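Side-chain contacts in fumarate reductase iron-sulfur subunit (Mycolicibacterium smegmatis, PDB 7D6V), which probably relays electrons from succinate oxidation through three iron-sulfur clusters to quinone, as the iron-sulfur subunit of mycobacterial succinate dehydrogenase Sdh1: residues L92-V97 with E163-F168; S139-K144 with T220-I225; E179-P184 with K228-D233. One frame throughout, in Å; residues are numbered along the deposited sequence.

Contact 1. Residues L92-V97 with E163-F168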
loop_
_atom_site.group_PDB
_atom_site.type_symbol
_atom_site.label_atom_id
_atom_site.label_comp_id
_atom_site.label_asym_id
_atom_site.label_seq_id
_atom_site.Cartn_x
_atom_site.Cartn_y
_atom_site.Cartn_z
ATOM N N LEU B 92 -13.960 -10.068 7.345
ATOM C CA LEU B 92 -12.935 -11.100 7.391
ATOM C C LEU B 92 -13.283 -12.135 8.452
ATOM O O LEU B 92 -13.666 -11.790 9.572
ATOM C CB LEU B 92 -11.573 -10.474 7.681
ATOM C CG LEU B 92 -11.100 -9.372 6.736
ATOM C CD1 LEU B 92 -9.724 -8.889 7.138
ATOM C CD2 LEU B 92 -11.087 -9.867 5.307
ATOM N N ARG B 93 -13.148 -13.410 8.098
ATOM C CA ARG B 93 -13.590 -14.503 8.950
ATOM C C ARG B 93 -12.481 -15.092 9.808
ATOM O O ARG B 93 -12.721 -16.079 10.503
ATOM C CB ARG B 93 -14.224 -15.608 8.102
ATOM C CG ARG B 93 -15.593 -15.257 7.560
ATOM C CD ARG B 93 -16.177 -16.400 6.757
ATOM N NE ARG B 93 -16.918 -17.333 7.597
ATOM C CZ ARG B 93 -17.439 -18.475 7.165
ATOM N NH1 ARG B 93 -17.301 -18.826 5.898
ATOM N NH2 ARG B 93 -18.100 -19.263 7.996
ATOM N N THR B 94 -11.277 -14.524 9.775
ATOM C CA THR B 94 -10.176 -15.006 10.598
ATOM C C THR B 94 -10.019 -14.231 11.897
ATOM O O THR B 94 -9.518 -14.781 12.882
ATOM C CB THR B 94 -8.863 -14.945 9.806
ATOM O OG1 THR B 94 -9.034 -15.626 8.561
ATOM C CG2 THR B 94 -7.729 -15.604 10.568
ATOM N N PHE B 95 -10.457 -12.984 11.933
ATOM C CA PHE B 95 -10.270 -12.117 13.079
ATOM C C PHE B 95 -11.589 -11.884 13.798
ATOM O O PHE B 95 -12.664 -12.049 13.213
ATOM C CB PHE B 95 -9.662 -10.783 12.629
ATOM C CG PHE B 95 -8.403 -10.943 11.831
ATOM C CD1 PHE B 95 -7.268 -11.475 12.411
ATOM C CD2 PHE B 95 -8.361 -10.587 10.497
ATOM C CE1 PHE B 95 -6.113 -11.637 11.680
ATOM C CE2 PHE B 95 -7.206 -10.746 9.761
ATOM C CZ PHE B 95 -6.082 -11.270 10.353
ATOM N N PRO B 96 -11.550 -11.539 15.086
ATOM C CA PRO B 96 -12.796 -11.265 15.807
ATOM C C PRO B 96 -13.535 -10.087 15.196
ATOM O O PRO B 96 -12.933 -9.094 14.787
ATOM C CB PRO B 96 -12.323 -10.957 17.233
ATOM C CG PRO B 96 -10.964 -11.531 17.322
ATOM C CD PRO B 96 -10.374 -11.422 15.963
ATOM N N VAL B 97 -14.853 -10.204 15.145
ATOM C CA VAL B 97 -15.696 -9.210 14.494
ATOM C C VAL B 97 -15.997 -8.086 15.478
ATOM O O VAL B 97 -16.405 -8.333 16.617
ATOM C CB VAL B 97 -16.986 -9.853 13.957
ATOM C CG1 VAL B 97 -17.719 -10.615 15.048
ATOM C CG2 VAL B 97 -17.891 -8.808 13.345
ATOM N N GLU B 163 -6.105 -22.313 17.767
ATOM C CA GLU B 163 -5.014 -22.657 18.668
ATOM C C GLU B 163 -3.647 -22.355 18.070
ATOM O O GLU B 163 -2.666 -22.263 18.815
ATOM C CB GLU B 163 -5.099 -24.135 19.049
ATOM C CG GLU B 163 -4.738 -25.092 17.927
ATOM C CD GLU B 163 -5.927 -25.458 17.061
ATOM O OE1 GLU B 163 -5.734 -26.166 16.052
ATOM O OE2 GLU B 163 -7.055 -25.039 17.389
ATOM N N ASN B 164 -3.559 -22.197 16.755
ATOM C CA ASN B 164 -2.299 -21.924 16.080
ATOM C C ASN B 164 -1.968 -20.441 16.018
ATOM O O ASN B 164 -0.921 -20.079 15.478
ATOM C CB ASN B 164 -2.329 -22.500 14.663
ATOM C CG ASN B 164 -2.156 -24.001 14.640
ATOM O OD1 ASN B 164 -1.695 -24.598 15.610
ATOM N ND2 ASN B 164 -2.522 -24.620 13.529
ATOM N N LYS B 165 -2.833 -19.578 16.554
ATOM C CA LYS B 165 -2.593 -18.141 16.485
ATOM C C LYS B 165 -1.352 -17.744 17.271
ATOM O O LYS B 165 -0.591 -16.870 16.842
ATOM C CB LYS B 165 -3.816 -17.383 16.999
ATOM C CG LYS B 165 -5.008 -17.422 16.066
ATOM C CD LYS B 165 -5.066 -16.186 15.197
ATOM C CE LYS B 165 -6.409 -16.063 14.501
ATOM N NZ LYS B 165 -7.486 -15.631 15.427
ATOM N N GLU B 166 -1.128 -18.371 18.425
ATOM C CA GLU B 166 0.014 -18.019 19.256
ATOM C C GLU B 166 1.319 -18.623 18.763
ATOM O O GLU B 166 2.388 -18.183 19.194
ATOM C CB GLU B 166 -0.231 -18.456 20.700
ATOM C CG GLU B 166 -0.486 -19.939 20.853
ATOM C CD GLU B 166 -0.123 -20.449 22.229
ATOM O OE1 GLU B 166 -0.459 -19.772 23.222
ATOM O OE2 GLU B 166 0.502 -21.527 22.319
ATOM N N ASN B 167 1.263 -19.615 17.877
ATOM C CA ASN B 167 2.464 -20.280 17.396
ATOM C C ASN B 167 2.891 -19.838 16.005
ATOM O O ASN B 167 4.043 -20.066 15.630
ATOM C CB ASN B 167 2.261 -21.799 17.389
ATOM C CG ASN B 167 1.959 -22.352 18.763
ATOM O OD1 ASN B 167 2.709 -22.132 19.711
ATOM N ND2 ASN B 167 0.855 -23.079 18.876
ATOM N N PHE B 168 2.001 -19.218 15.236
ATOM C CA PHE B 168 2.258 -18.873 13.845
ATOM C C PHE B 168 2.097 -17.373 13.665
ATOM O O PHE B 168 1.099 -16.795 14.106
ATOM C CB PHE B 168 1.303 -19.635 12.922
ATOM C CG PHE B 168 1.641 -19.530 11.467
ATOM C CD1 PHE B 168 2.865 -19.955 10.996
ATOM C CD2 PHE B 168 0.720 -19.031 10.565
ATOM C CE1 PHE B 168 3.173 -19.872 9.657
ATOM C CE2 PHE B 168 1.023 -18.948 9.224
ATOM C CZ PHE B 168 2.251 -19.368 8.770
#

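Contact 2. Residues S139-K144 with T220-I225. With F3S (Fe3-s4 cluster), chain G.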
loop_
_atom_site.group_PDB
_atom_site.type_symbol
_atom_site.label_atom_id
_atom_site.label_comp_id
_atom_site.label_asym_id
_atom_site.label_seq_id
_atom_site.Cartn_x
_atom_site.Cartn_y
_atom_site.Cartn_z
ATOM N N SER B 139 14.435 -7.127 -1.035
ATOM C CA SER B 139 13.716 -6.546 0.091
ATOM C C SER B 139 12.785 -5.426 -0.350
ATOM O O SER B 139 11.736 -5.219 0.271
ATOM C CB SER B 139 14.706 -6.035 1.135
ATOM O OG SER B 139 15.321 -7.114 1.810
ATOM N N GLN B 140 13.142 -4.706 -1.414
ATOM C CA GLN B 140 12.255 -3.677 -1.935
ATOM C C GLN B 140 10.957 -4.276 -2.443
ATOM O O GLN B 140 9.912 -3.619 -2.396
ATOM C CB GLN B 140 12.955 -2.902 -3.048
ATOM C CG GLN B 140 13.773 -1.735 -2.559
ATOM C CD GLN B 140 14.216 -0.834 -3.683
ATOM O OE1 GLN B 140 14.230 -1.234 -4.843
ATOM N NE2 GLN B 140 14.591 0.389 -3.345
ATOM N N GLU B 141 11.002 -5.511 -2.947
ATOM C CA GLU B 141 9.760 -6.171 -3.343
ATOM C C GLU B 141 8.830 -6.358 -2.152
ATOM O O GLU B 141 7.621 -6.123 -2.250
ATOM C CB GLU B 141 10.043 -7.515 -4.002
ATOM C CG GLU B 141 8.823 -8.076 -4.712
ATOM C CD GLU B 141 8.756 -9.585 -4.667
ATOM O OE1 GLU B 141 7.686 -10.142 -4.985
ATOM O OE2 GLU B 141 9.776 -10.215 -4.322
ATOM N N PHE B 142 9.375 -6.787 -1.011
ATOM C CA PHE B 142 8.546 -6.993 0.170
ATOM C C PHE B 142 8.127 -5.684 0.819
ATOM O O PHE B 142 7.136 -5.664 1.555
ATOM C CB PHE B 142 9.279 -7.859 1.194
ATOM C CG PHE B 142 9.856 -9.117 0.623
ATOM C CD1 PHE B 142 9.146 -9.870 -0.294
ATOM C CD2 PHE B 142 11.110 -9.552 1.007
ATOM C CE1 PHE B 142 9.678 -11.025 -0.817
ATOM C CE2 PHE B 142 11.646 -10.706 0.487
ATOM C CZ PHE B 142 10.931 -11.443 -0.425
ATOM N N ARG B 143 8.858 -4.598 0.576
ATOM C CA ARG B 143 8.434 -3.315 1.128
ATOM C C ARG B 143 7.231 -2.724 0.405
ATOM O O ARG B 143 6.773 -1.646 0.795
ATOM C CB ARG B 143 9.584 -2.309 1.105
ATOM C CG ARG B 143 10.832 -2.752 1.834
ATOM C CD ARG B 143 10.734 -2.488 3.314
ATOM N NE ARG B 143 10.886 -1.074 3.632
ATOM C CZ ARG B 143 10.701 -0.563 4.843
ATOM N NH1 ARG B 143 10.365 -1.353 5.848
ATOM N NH2 ARG B 143 10.853 0.735 5.049
ATOM N N LYS B 144 6.711 -3.388 -0.627
ATOM C CA LYS B 144 5.502 -2.944 -1.307
ATOM C C LYS B 144 4.238 -3.234 -0.514
ATOM O O LYS B 144 3.158 -2.802 -0.925
ATOM C CB LYS B 144 5.385 -3.615 -2.678
ATOM C CG LYS B 144 6.238 -3.002 -3.766
ATOM C CD LYS B 144 6.457 -3.990 -4.895
ATOM C CE LYS B 144 5.135 -4.499 -5.435
ATOM N NZ LYS B 144 5.227 -5.911 -5.898
ATOM N N THR B 220 5.046 -16.657 -1.365
ATOM C CA THR B 220 5.533 -18.014 -1.148
ATOM C C THR B 220 6.863 -18.250 -1.853
ATOM O O THR B 220 7.801 -18.795 -1.261
ATOM C CB THR B 220 4.489 -19.025 -1.614
ATOM O OG1 THR B 220 3.207 -18.653 -1.097
ATOM C CG2 THR B 220 4.833 -20.413 -1.118
ATOM N N ASP B 221 6.969 -17.837 -3.115
ATOM C CA ASP B 221 8.141 -18.183 -3.911
ATOM C C ASP B 221 9.359 -17.341 -3.551
ATOM O O ASP B 221 10.489 -17.839 -3.593
ATOM C CB ASP B 221 7.825 -18.043 -5.399
ATOM C CG ASP B 221 7.141 -19.269 -5.968
ATOM O OD1 ASP B 221 6.838 -20.200 -5.196
ATOM O OD2 ASP B 221 6.907 -19.303 -7.194
ATOM N N ASN B 222 9.162 -16.072 -3.201
ATOM C CA ASN B 222 10.283 -15.173 -2.965
ATOM C C ASN B 222 10.628 -14.998 -1.495
ATOM O O ASN B 222 11.745 -14.569 -1.189
ATOM C CB ASN B 222 9.995 -13.796 -3.576
ATOM C CG ASN B 222 10.203 -13.768 -5.073
ATOM O OD1 ASN B 222 10.613 -14.757 -5.672
ATOM N ND2 ASN B 222 9.915 -12.632 -5.686
ATOM N N ALA B 223 9.714 -15.311 -0.581
ATOM C CA ALA B 223 9.966 -15.122 0.842
ATOM C C ALA B 223 9.921 -16.416 1.636
ATOM O O ALA B 223 10.871 -16.720 2.363
ATOM C CB ALA B 223 8.961 -14.118 1.423
ATOM N N LEU B 224 8.849 -17.196 1.514
ATOM C CA LEU B 224 8.639 -18.315 2.427
ATOM C C LEU B 224 9.532 -19.503 2.093
ATOM O O LEU B 224 10.164 -20.077 2.983
ATOM C CB LEU B 224 7.172 -18.729 2.408
ATOM C CG LEU B 224 6.190 -17.596 2.680
ATOM C CD1 LEU B 224 4.789 -18.119 2.596
ATOM C CD2 LEU B 224 6.451 -16.965 4.034
ATOM N N ILE B 225 9.572 -19.905 0.822
ATOM C CA ILE B 225 10.448 -21.008 0.423
ATOM C C ILE B 225 11.923 -20.668 0.623
ATOM O O ILE B 225 12.666 -21.526 1.125
ATOM C CB ILE B 225 10.119 -21.452 -1.013
ATOM C CG1 ILE B 225 8.751 -22.131 -1.054
ATOM C CG2 ILE B 225 11.184 -22.395 -1.546
ATOM C CD1 ILE B 225 8.184 -22.281 -2.436
HETATM FE FE1 F3S G . -0.418 -19.080 4.171
HETATM FE FE3 F3S G . 1.014 -18.904 1.905
HETATM FE FE4 F3S G . 1.908 -20.551 3.832
HETATM S S1 F3S G . -1.177 -19.257 2.093
HETATM S S2 F3S G . -0.000 -21.250 4.823
HETATM S S3 F3S G . 1.717 -18.252 3.999
HETATM S S4 F3S G . 2.120 -20.870 1.608
#

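Contact 3. Residues E179-P184 with K228-D233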
loop_
_atom_site.group_PDB
_atom_site.type_symbol
_atom_site.label_atom_id
_atom_site.label_comp_id
_atom_site.label_asym_id
_atom_site.label_seq_id
_atom_site.Cartn_x
_atom_site.Cartn_y
_atom_site.Cartn_z
ATOM N N GLU B 179 12.338 -10.043 4.583
ATOM C CA GLU B 179 12.769 -8.710 4.172
ATOM C C GLU B 179 13.923 -8.215 5.032
ATOM O O GLU B 179 14.867 -7.601 4.523
ATOM C CB GLU B 179 11.579 -7.751 4.232
ATOM C CG GLU B 179 11.802 -6.377 3.621
ATOM C CD GLU B 179 12.474 -5.410 4.571
ATOM O OE1 GLU B 179 12.290 -5.560 5.796
ATOM O OE2 GLU B 179 13.190 -4.504 4.099
ATOM N N LEU B 180 13.862 -8.465 6.339
ATOM C CA LEU B 180 14.960 -8.059 7.212
ATOM C C LEU B 180 16.185 -8.946 7.032
ATOM O O LEU B 180 17.316 -8.478 7.192
ATOM C CB LEU B 180 14.501 -8.067 8.667
ATOM C CG LEU B 180 13.613 -6.893 9.073
ATOM C CD1 LEU B 180 12.975 -7.145 10.420
ATOM C CD2 LEU B 180 14.416 -5.611 9.090
ATOM N N ASP B 181 15.980 -10.221 6.699
ATOM C CA ASP B 181 17.095 -11.135 6.481
ATOM C C ASP B 181 17.847 -10.817 5.196
ATOM O O ASP B 181 19.066 -11.001 5.133
ATOM C CB ASP B 181 16.579 -12.573 6.456
ATOM C CG ASP B 181 17.659 -13.587 6.758
ATOM O OD1 ASP B 181 18.180 -13.585 7.890
ATOM O OD2 ASP B 181 17.979 -14.400 5.868
ATOM N N MET B 182 17.147 -10.347 4.168
ATOM C CA MET B 182 17.782 -10.014 2.901
ATOM C C MET B 182 18.259 -8.569 2.835
ATOM O O MET B 182 18.786 -8.156 1.800
ATOM C CB MET B 182 16.824 -10.300 1.742
ATOM C CG MET B 182 16.676 -11.776 1.422
ATOM S SD MET B 182 15.167 -12.148 0.516
ATOM C CE MET B 182 14.955 -13.875 0.921
ATOM N N HIS B 183 18.088 -7.800 3.901
ATOM C CA HIS B 183 18.628 -6.447 3.943
ATOM C C HIS B 183 20.151 -6.510 3.941
ATOM O O HIS B 183 20.738 -7.184 4.793
ATOM C CB HIS B 183 18.127 -5.713 5.183
ATOM C CG HIS B 183 18.320 -4.229 5.132
ATOM N ND1 HIS B 183 19.564 -3.640 5.089
ATOM C CD2 HIS B 183 17.424 -3.215 5.121
ATOM C CE1 HIS B 183 19.427 -2.328 5.051
ATOM N NE2 HIS B 183 18.138 -2.044 5.071
ATOM N N PRO B 184 20.822 -5.834 3.006
ATOM C CA PRO B 184 22.288 -5.941 2.931
ATOM C C PRO B 184 23.022 -5.389 4.141
ATOM O O PRO B 184 24.178 -5.764 4.361
ATOM C CB PRO B 184 22.633 -5.152 1.661
ATOM C CG PRO B 184 21.444 -4.301 1.391
ATOM C CD PRO B 184 20.264 -5.054 1.890
ATOM N N LYS B 228 12.548 -21.039 4.304
ATOM C CA LYS B 228 12.558 -22.448 4.682
ATOM C C LYS B 228 13.873 -23.107 4.291
ATOM O O LYS B 228 14.409 -23.931 5.038
ATOM C CB LYS B 228 11.378 -23.174 4.043
ATOM C CG LYS B 228 10.059 -22.939 4.747
ATOM C CD LYS B 228 8.904 -23.526 3.967
ATOM C CE LYS B 228 7.596 -23.392 4.729
ATOM N NZ LYS B 228 7.384 -24.496 5.700
ATOM N N GLU B 229 14.411 -22.748 3.127
ATOM C CA GLU B 229 15.703 -23.285 2.713
ATOM C C GLU B 229 16.827 -22.807 3.626
ATOM O O GLU B 229 17.742 -23.573 3.947
ATOM C CB GLU B 229 15.979 -22.906 1.262
ATOM C CG GLU B 229 15.104 -23.639 0.264
ATOM C CD GLU B 229 15.379 -25.131 0.232
ATOM O OE1 GLU B 229 16.503 -25.527 -0.138
ATOM O OE2 GLU B 229 14.472 -25.912 0.584
ATOM N N ARG B 230 16.782 -21.546 4.059
ATOM C CA ARG B 230 17.787 -21.050 4.999
ATOM C C ARG B 230 17.664 -21.728 6.363
ATOM O O ARG B 230 18.674 -22.055 7.003
ATOM C CB ARG B 230 17.668 -19.534 5.124
ATOM C CG ARG B 230 17.916 -18.822 3.810
ATOM C CD ARG B 230 17.697 -17.329 3.888
ATOM N NE ARG B 230 17.993 -16.701 2.605
ATOM C CZ ARG B 230 18.519 -15.490 2.462
ATOM N NH1 ARG B 230 18.808 -14.757 3.526
ATOM N NH2 ARG B 230 18.754 -15.009 1.252
ATOM N N VAL B 231 16.433 -21.953 6.823
ATOM C CA VAL B 231 16.229 -22.676 8.073
ATOM C C VAL B 231 16.755 -24.100 7.952
ATOM O O VAL B 231 17.329 -24.645 8.898
ATOM C CB VAL B 231 14.741 -22.646 8.472
ATOM C CG1 VAL B 231 14.467 -23.630 9.593
ATOM C CG2 VAL B 231 14.338 -21.249 8.891
ATOM N N ALA B 232 16.568 -24.723 6.787
ATOM C CA ALA B 232 17.115 -26.058 6.567
ATOM C C ALA B 232 18.637 -26.035 6.556
ATOM O O ALA B 232 19.279 -26.978 7.029
ATOM C CB ALA B 232 16.574 -26.637 5.264
ATOM N N ASP B 233 19.230 -24.976 6.001
ATOM C CA ASP B 233 20.669 -24.769 6.129
ATOM C C ASP B 233 21.090 -24.818 7.588
ATOM O O ASP B 233 22.051 -25.501 7.954
ATOM C CB ASP B 233 21.069 -23.417 5.538
ATOM C CG ASP B 233 21.270 -23.459 4.050
ATOM O OD1 ASP B 233 21.246 -24.558 3.464
ATOM O OD2 ASP B 233 21.467 -22.375 3.472
#

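Contact 1. Residues L92-V97 with E163-F168
The end of the Lys165 side chain comes up to the Thr94 carbonyl oxygen from beyond it, with CE 3.7 Å from Thr94 O. Lys165 NZ donates a weak hydrogen bond to Thr94 O at 3.4 Å. Beside it the two side chains brush past at a slant, Thr94 CG2 lying 4.2 Å from Lys165 CE in a light methyl-methylene contact. The lysine reaches across the gap with two bends, one at chi2 (-96°) and one at chi4 (74°), the second turning the ammonium group toward the carbonyl. In Thr94 the methyl group is anti to the backbone N (chi1 -53° to OG1), which leaves CG2 for the lysine while OG1 makes a hydrogen bond to Asn153 O. The ammonium group also has a stronger partner, a salt bridge to Glu162 OE1, and Thr94 O is therefore a secondary acceptor for it. Arg18 of the membrane anchor subunit packs on Lys165. The two loops belong to different sequence families, the 2Fe-2S domain and the 4Fe-4S dicluster domain, so this thin contact is one place where those parts of the chain meet. Residues 92-97 lie in the link between strand 86-87 and strand 97-99, and residues 163-168 in the loop between helix 156-159 and helix 171-181; Lys165 also touches Val158 of helix 156-159 and Phe107 of helix 107-112.

Contact 2. Residues S139-K144 with T220-I225
Helix 219-235, which borders the 3Fe-4S cluster, meets the end of helix 133-142 through Asn222 and Ala223 on one side and Glu141 and Phe142 on the other. Asn222 ND2 donates to Glu141 OE2 at 2.8 Å with an N-H...O angle of 154°. The amide comes to the syn side of that oxygen but tilted out of the carboxylate plane, and the two flat groups stand nearly perpendicular, 82° apart. Glu141 reaches Asn222 because its CG is anti to the backbone N (chi1 -167°). Its other oxygen, OE1, accepts from Lys218 N, while Asn222 OD1 takes a hydrogen bond from Arg210 of the membrane anchor subunit, so carboxylate and amide are each held at both ends. The helix is not regular here: Ile225 N bonds to Thr220 O at 3.0 Å, closing a wider pi-type turn over 220-224. Residues of that same turn line the cluster pocket, Leu224 CD1 lying 3.4 Å from S3 of the cluster and Thr220 OG1 3.7 Å from S4. Phe142 meets the turn on its other flank. The ring presents its edge to the backbone: Asn222 O lies at that edge, near the ring plane, 3.3 Å from Phe142 CZ, and CE1 is 3.9 Å from Asn222 CB. Ala223 CB approaches the same corner obliquely, 3.8 Å from CZ. Met175 and Glu179 of helix 171-181 also pack on Phe142.

Contact 3. Residues E179-P184 with K228-D233
Asp181 OD2 is the atom two cationic groups share: Arg230 NH1 reaches it in a salt bridge, modelled at 2.5 Å, and Lys191 NZ forms a long, weak ion pair with it. The arginine comes to the anti side of the oxygen, 26° out of the carboxylate plane, and the bond is bent, OD2 lying at the edge of the guanidinium somewhat tilted from its plane. Only OD2 meets NH1, and with the planes 68° apart the groups do not lie side by side as in a bidentate pair. With CG anti to the backbone N (chi1 -158°), the Asp181 carboxylate is carried toward helix 219-235, where Arg230 arrives extended from CG to NE. Met182 closes over the far end of the guanidinium, with CG 3.8 Å from Arg230 NH2 and its methyl over one face, offset toward the rim. The salt bridge ties the end of helix 171-181 to the C-terminal half of helix 219-235. Lys218 of the membrane anchor subunit donates to Asp181 O, and Arg138 brings a like charge near Arg230 NH2. Buried among these positive groups, the Asp181 carboxylate probably stays ionised and offsets part of their charge.

Contacts 2 and 3 are neighbours, their centres 11 Å apart; both use helix 219-235, and they touch where Ser139 OG meets Glu179 O in a probable hydrogen bond. Their segments alternate along the chain, and helices 133-142 and 171-181 both pack against that one later helix. Contact 1 stands apart, 23 Å from contact 2 and 25 Å from contact 3 between centres, and involves two loops. It opens first in sequence; its segments alternate with those of contact 2, and it closes before contact 3 opens. Contact 1 bridges the 2Fe-2S and dicluster parts, contact 2 includes residues of the 3Fe-4S pocket, and contact 3 packs the same helix farther along; all three have the membrane anchor subunit nearby.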